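Local coordinates for type II secretion system protein F (Vibrio cholerae, PDB 3C1Q) that probably serves, as the protein whose first cytoplasmic domain this chain is, in the inner membrane complex of the type II secretion system, which exports proteases and toxins, at residues A85-S89 against G90-S94; S94-E97 against R98-D101. One frame throughout, in Å; residues are numbered along the deposited sequence.

Interaction 1 of 2, residues A85-S89 against G90-S94; sequences AGEKS and GHLDS
G86 and H91 meet where helix 77-89 stops and the chain turns into helix 92-121, and the end of the first helix is a Schellman motif. The backbone carries the turn. H91 N donates to G86 O over 2.8 Å, with an N-H...O angle of 148°, which is the long bond of the motif. G90 N adds a weak bond to E87 O at 3.4 Å, and it also comes to 2.9 Å from G86 O. G90 is the residue that leaves helical geometry, and its positive phi, 77°, is a conformation that favours glycine. H91 then takes the N-cap position of the next helix.

Close backbone packing comes next. The CA atoms of G86 and L92 are only 4.0 Å apart, an approach helped by the lack of a side chain on G86, the buried residue of the turn.

Polar side chains sit around the outside. S89 OG lies between its own backbone N and carbonyl carbon (chi1 64°), which turns the hydroxyl back over the last helical turn, with S89 OG 2.8 Å from A85 O and close to G86 O as well. E87 stretches alongside L92, both side chains pointing the same way, with E87 CG 4.2 Å from L92 CD2. Its carboxylate goes on to the start of helix 64-68, where OE2 accepts from L64 N and OE1 bonds S65 OG, so both oxygens are satisfied.

The imidazole of H91 folds back toward S89 on the exposed side of the turn. S89 OG lies in the ring plane at its edge, 3.7 Å from H91 CD2, while S89 O approaches the same carbon obliquely at 3.2 Å.

Interaction 2 of 2, residues S94-E97 against R98-D101; sequences SVLE and RLAD. With CA (calcium ion), chain G.
A calcium site is built on one turn of helix 92-121, where E97 and D101, four residues apart, reach the same ion. E97 gives a single oxygen, OE2, at 2.3 Å from the calcium; Q26 NE2 bonds the other oxygen, OE1. D101 is bidentate, with OD1 and OD2 each 2.5 Å from the metal. The glutamate gets there with CG anti to its own N (chi1 179°) and a bend at chi2, so that its carboxylate comes across that of D101, the two planes 70° apart. Three waters also bind the ion, and E43 of the second subunit is a further ligand.

Regular helical bonds fix the spacing beneath the ion: D101 N donates to E97 O over 2.9 Å at 166°, and the same i to i+4 pattern joins R98 to S94, L99 to V95 and A100 to L96. On the buried side V95 and L99 run side by side, V95 CG1 4.0 Å from L99 CD1, and both pack on M82 of helix 77-89. R98 bends back along the exposed surface, laying one guanidinium face over S94 O.

E97 OE2 and D101 OD1 are 3.2 Å apart, a close approach of two carboxylates that the shared calcium probably makes tolerable. R19, bonded to both of these oxygens, probably offsets more of the negative charge.

Helix 92-121 runs through both contacts: interaction 1 lies at its start and interaction 2 follows directly, from S94 on, that serine being common to them. Their centres are 10 Å apart, and they touch where V95 CG2 packs on G86 CA at 3.8 Å. Interaction 1 is a surface contact, made mainly by backbone atoms as the chain passes from helix 77-89 to the next helix. Interaction 2 is partly buried and lies nearer the middle of the chain: apolar side chains pack on helices 11-26 and 77-89, while the acidic pair, also met by R19 and Q26 of helix 11-26, shares calcium with the second subunit. No other subunit touches interaction 1.

Interaction 1 of 2, residues A85-S89 against G90-S94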
ATOM      1  N   ALA B  85       3.326   7.900  20.928  1.00 11.85           N
ATOM      2  CA  ALA B  85       4.264   6.963  21.582  1.00 11.68           C
ATOM      3  C   ALA B  85       5.445   6.659  20.668  1.00 11.40           C
ATOM      4  O   ALA B  85       6.580   6.652  21.120  1.00 11.79           O
ATOM      5  CB  ALA B  85       3.550   5.651  22.026  1.00 12.07           C
ATOM      6  N   GLY B  86       5.181   6.420  19.383  1.00 10.95           N
ATOM      7  CA  GLY B  86       6.248   6.182  18.408  1.00 11.30           C
ATOM      8  C   GLY B  86       7.199   7.363  18.226  1.00 11.30           C
ATOM      9  O   GLY B  86       8.428   7.195  18.219  1.00 10.90           O
ATOM     10  N   GLU B  87       6.650   8.567  18.083  1.00 11.60           N
ATOM     11  CA  GLU B  87       7.483   9.750  17.909  1.00 12.32           C
ATOM     12  C   GLU B  87       8.342   9.971  19.148  1.00 12.53           C
ATOM     13  O   GLU B  87       9.533  10.198  19.044  1.00 12.87           O
ATOM     14  CB  GLU B  87       6.634  10.994  17.616  1.00 12.59           C
ATOM     15  CG  GLU B  87       5.959  10.933  16.278  1.00 13.12           C
ATOM     16  CD  GLU B  87       5.175  12.176  15.962  1.00 12.53           C
ATOM     17  OE1 GLU B  87       4.115  12.387  16.592  1.00 12.04           O
ATOM     18  OE2 GLU B  87       5.622  12.949  15.083  1.00 12.74           O
ATOM     19  N   LYS B  88       7.737   9.880  20.323  1.00 13.05           N
ATOM     20  CA  LYS B  88       8.478  10.089  21.568  1.00 13.56           C
ATOM     21  C   LYS B  88       9.655   9.101  21.728  1.00 13.15           C
ATOM     22  O   LYS B  88      10.753   9.489  22.156  1.00 12.40           O
ATOM     23  CB  LYS B  88       7.526  10.004  22.769  1.00 14.05           C
ATOM     24  CG  LYS B  88       8.186  10.337  24.107  1.00 16.14           C
ATOM     25  CD  LYS B  88       7.167  10.388  25.226  1.00 19.62           C
ATOM     26  CE  LYS B  88       7.792  10.918  26.510  1.00 21.05           C
ATOM     27  NZ  LYS B  88       7.086  10.418  27.740  1.00 23.72           N
ATOM     28  N   SER B  89       9.414   7.843  21.371  1.00 12.28           N
ATOM     29  CA  SER B  89      10.373   6.746  21.576  1.00 11.85           C
ATOM     30  C   SER B  89      11.384   6.563  20.442  1.00 11.56           C
ATOM     31  O   SER B  89      12.356   5.818  20.589  1.00 10.89           O
ATOM     32  CB  SER B  89       9.602   5.442  21.745  1.00 11.82           C
ATOM     33  OG  SER B  89       8.908   5.136  20.551  1.00 10.95           O
ATOM     34  N   GLY B  90      11.165   7.230  19.314  1.00 11.28           N
ATOM     35  CA  GLY B  90      12.005   7.036  18.133  1.00 11.90           C
ATOM     36  C   GLY B  90      11.667   5.754  17.393  1.00 12.29           C
ATOM     37  O   GLY B  90      12.518   5.166  16.726  1.00 12.77           O
ATOM     38  N   HIS B  91      10.412   5.330  17.511  1.00 12.16           N
ATOM     39  CA  HIS B  91       9.925   4.128  16.824  1.00 12.32           C
ATOM     40  C   HIS B  91       8.653   4.365  16.023  1.00 11.96           C
ATOM     41  O   HIS B  91       7.795   3.491  15.930  1.00 11.23           O
ATOM     42  CB  HIS B  91       9.760   2.999  17.837  1.00 12.77           C
ATOM     43  CG  HIS B  91      11.059   2.578  18.430  1.00 12.30           C
ATOM     44  ND1 HIS B  91      12.004   1.889  17.706  1.00 12.47           N
ATOM     45  CD2 HIS B  91      11.605   2.804  19.649  1.00 13.62           C
ATOM     46  CE1 HIS B  91      13.069   1.690  18.460  1.00 13.46           C
ATOM     47  NE2 HIS B  91      12.851   2.234  19.644  1.00 13.80           N
ATOM     48  N   LEU B  92       8.553   5.524  15.386  1.00 11.63           N
ATOM     49  CA  LEU B  92       7.360   5.818  14.578  1.00 11.22           C
ATOM     50  C   LEU B  92       7.180   4.773  13.489  1.00 11.39           C
ATOM     51  O   LEU B  92       6.050   4.381  13.158  1.00  9.53           O
ATOM     52  CB  LEU B  92       7.452   7.214  13.961  1.00 11.39           C
ATOM     53  CG  LEU B  92       6.276   7.665  13.076  1.00 12.04           C
ATOM     54  CD1 LEU B  92       4.971   7.517  13.849  1.00 13.09           C
ATOM     55  CD2 LEU B  92       6.441   9.072  12.548  1.00 12.94           C
ATOM     56  N   ASP B  93       8.295   4.306  12.938  1.00 10.65           N
ATOM     57  CA  ASP B  93       8.257   3.348  11.847  1.00 11.62           C
ATOM     58  C   ASP B  93       7.464   2.078  12.203  1.00 11.50           C
ATOM     59  O   ASP B  93       6.554   1.691  11.480  1.00 10.96           O
ATOM     60  CB  ASP B  93       9.663   3.034  11.326  1.00 11.75           C
ATOM     61  CG  ASP B  93      10.584   2.392  12.356  1.00 13.98           C
ATOM     62  OD1 ASP B  93      10.436   2.594  13.580  1.00 11.48           O
ATOM     63  OD2 ASP B  93      11.501   1.674  11.902  1.00 17.05           O
ATOM     64  N   SER B  94       7.778   1.465  13.338  1.00 11.15           N
ATOM     65  CA  SER B  94       7.100   0.217  13.726  1.00 11.23           C
ATOM     66  C   SER B  94       5.674   0.456  14.236  1.00 11.12           C
ATOM     67  O   SER B  94       4.816  -0.402  14.051  1.00 10.91           O
ATOM     68  CB  SER B  94       7.911  -0.555  14.767  1.00 12.25           C
ATOM     69  OG  SER B  94       8.309   0.271  15.829  1.00 12.47           O
TER

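Interaction 2 of 2, residues S94-E97 against R98-D101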
ATOM      1  N   SER B  94       7.778   1.465  13.338  1.00 11.15           N
ATOM      2  CA  SER B  94       7.100   0.217  13.726  1.00 11.23           C
ATOM      3  C   SER B  94       5.674   0.456  14.236  1.00 11.12           C
ATOM      4  O   SER B  94       4.816  -0.402  14.051  1.00 10.91           O
ATOM      5  CB  SER B  94       7.911  -0.555  14.767  1.00 12.25           C
ATOM      6  OG  SER B  94       8.309   0.271  15.829  1.00 12.47           O
ATOM      7  N   VAL B  95       5.441   1.581  14.903  1.00 10.93           N
ATOM      8  CA  VAL B  95       4.090   1.959  15.330  1.00 11.14           C
ATOM      9  C   VAL B  95       3.193   2.178  14.111  1.00 10.16           C
ATOM     10  O   VAL B  95       2.062   1.680  14.080  1.00 10.22           O
ATOM     11  CB  VAL B  95       4.080   3.174  16.277  1.00 11.45           C
ATOM     12  CG1 VAL B  95       2.646   3.670  16.530  1.00 13.38           C
ATOM     13  CG2 VAL B  95       4.745   2.815  17.619  1.00 12.07           C
ATOM     14  N   LEU B  96       3.708   2.861  13.082  1.00  9.18           N
ATOM     15  CA  LEU B  96       2.935   3.024  11.849  1.00  8.36           C
ATOM     16  C   LEU B  96       2.612   1.673  11.217  1.00  8.67           C
ATOM     17  O   LEU B  96       1.490   1.454  10.738  1.00  8.28           O
ATOM     18  CB  LEU B  96       3.637   3.956  10.847  1.00  7.94           C
ATOM     19  CG  LEU B  96       3.604   5.438  11.188  1.00  7.35           C
ATOM     20  CD1 LEU B  96       4.457   6.217  10.206  1.00  5.52           C
ATOM     21  CD2 LEU B  96       2.152   5.974  11.212  1.00  6.14           C
ATOM     22  N   GLU B  97       3.582   0.771  11.195  1.00  8.39           N
ATOM     23  CA  GLU B  97       3.342  -0.576  10.659  1.00  9.08           C
ATOM     24  C   GLU B  97       2.172  -1.226  11.395  1.00  8.22           C
ATOM     25  O   GLU B  97       1.271  -1.808  10.772  1.00  9.20           O
ATOM     26  CB  GLU B  97       4.590  -1.453  10.790  1.00  7.98           C
ATOM     27  CG  GLU B  97       4.408  -2.885  10.271  1.00  9.98           C
ATOM     28  CD  GLU B  97       3.953  -2.936   8.829  1.00  9.74           C
ATOM     29  OE1 GLU B  97       4.427  -2.091   8.010  1.00 10.53           O
ATOM     30  OE2 GLU B  97       3.116  -3.816   8.511  1.00  8.59           O
ATOM     31  N   ARG B  98       2.194  -1.161  12.724  1.00  8.02           N
ATOM     32  CA  ARG B  98       1.105  -1.748  13.520  1.00  8.14           C
ATOM     33  C   ARG B  98      -0.232  -1.068  13.253  1.00  7.73           C
ATOM     34  O   ARG B  98      -1.275  -1.743  13.193  1.00  7.54           O
ATOM     35  CB  ARG B  98       1.438  -1.729  14.999  1.00  8.40           C
ATOM     36  CG  ARG B  98       2.541  -2.729  15.362  1.00  9.64           C
ATOM     37  CD  ARG B  98       2.452  -3.167  16.808  1.00 10.85           C
ATOM     38  NE  ARG B  98       2.917  -2.123  17.706  1.00 12.92           N
ATOM     39  CZ  ARG B  98       4.199  -1.805  17.886  1.00 12.59           C
ATOM     40  NH1 ARG B  98       5.168  -2.452  17.236  1.00 15.16           N
ATOM     41  NH2 ARG B  98       4.516  -0.844  18.727  1.00 11.43           N
ATOM     42  N   LEU B  99      -0.216   0.257  13.070  1.00  7.11           N
ATOM     43  CA  LEU B  99      -1.451   0.981  12.754  1.00  6.85           C
ATOM     44  C   LEU B  99      -1.975   0.571  11.362  1.00  6.58           C
ATOM     45  O   LEU B  99      -3.172   0.407  11.163  1.00  6.43           O
ATOM     46  CB  LEU B  99      -1.205   2.488  12.801  1.00  6.36           C
ATOM     47  CG  LEU B  99      -1.151   3.069  14.200  1.00  5.84           C
ATOM     48  CD1 LEU B  99      -0.483   4.467  14.183  1.00  7.38           C
ATOM     49  CD2 LEU B  99      -2.564   3.133  14.838  1.00  6.31           C
ATOM     50  N   ALA B 100      -1.063   0.374  10.422  1.00  6.71           N
ATOM     51  CA  ALA B 100      -1.412  -0.093   9.081  1.00  6.88           C
ATOM     52  C   ALA B 100      -2.040  -1.498   9.115  1.00  7.26           C
ATOM     53  O   ALA B 100      -3.101  -1.753   8.483  1.00  6.91           O
ATOM     54  CB  ALA B 100      -0.142  -0.075   8.186  1.00  6.32           C
ATOM     55  N   ASP B 101      -1.403  -2.410   9.846  1.00  7.09           N
ATOM     56  CA  ASP B 101      -1.908  -3.772  10.015  1.00  7.28           C
ATOM     57  C   ASP B 101      -3.282  -3.746  10.632  1.00  7.71           C
ATOM     58  O   ASP B 101      -4.179  -4.469  10.197  1.00  7.62           O
ATOM     59  CB  ASP B 101      -0.982  -4.601  10.906  1.00  7.81           C
ATOM     60  CG  ASP B 101       0.281  -5.048  10.190  1.00  7.62           C
ATOM     61  OD1 ASP B 101       0.283  -5.129   8.950  1.00  8.77           O
ATOM     62  OD2 ASP B 101       1.251  -5.370  10.887  1.00  9.25           O
TER
HETATM   63 CA    CA G   1       2.662  -6.008   8.895  1.00 11.40          CA
HETATM   64  O   HOH W   1       4.914  -6.426   7.993  1.00 13.88           O
HETATM   65  O   HOH W   2       4.061  -6.420  10.911  1.00 15.82           O
HETATM   66  O   HOH W   3       2.115  -6.206   6.587  1.00 11.60           O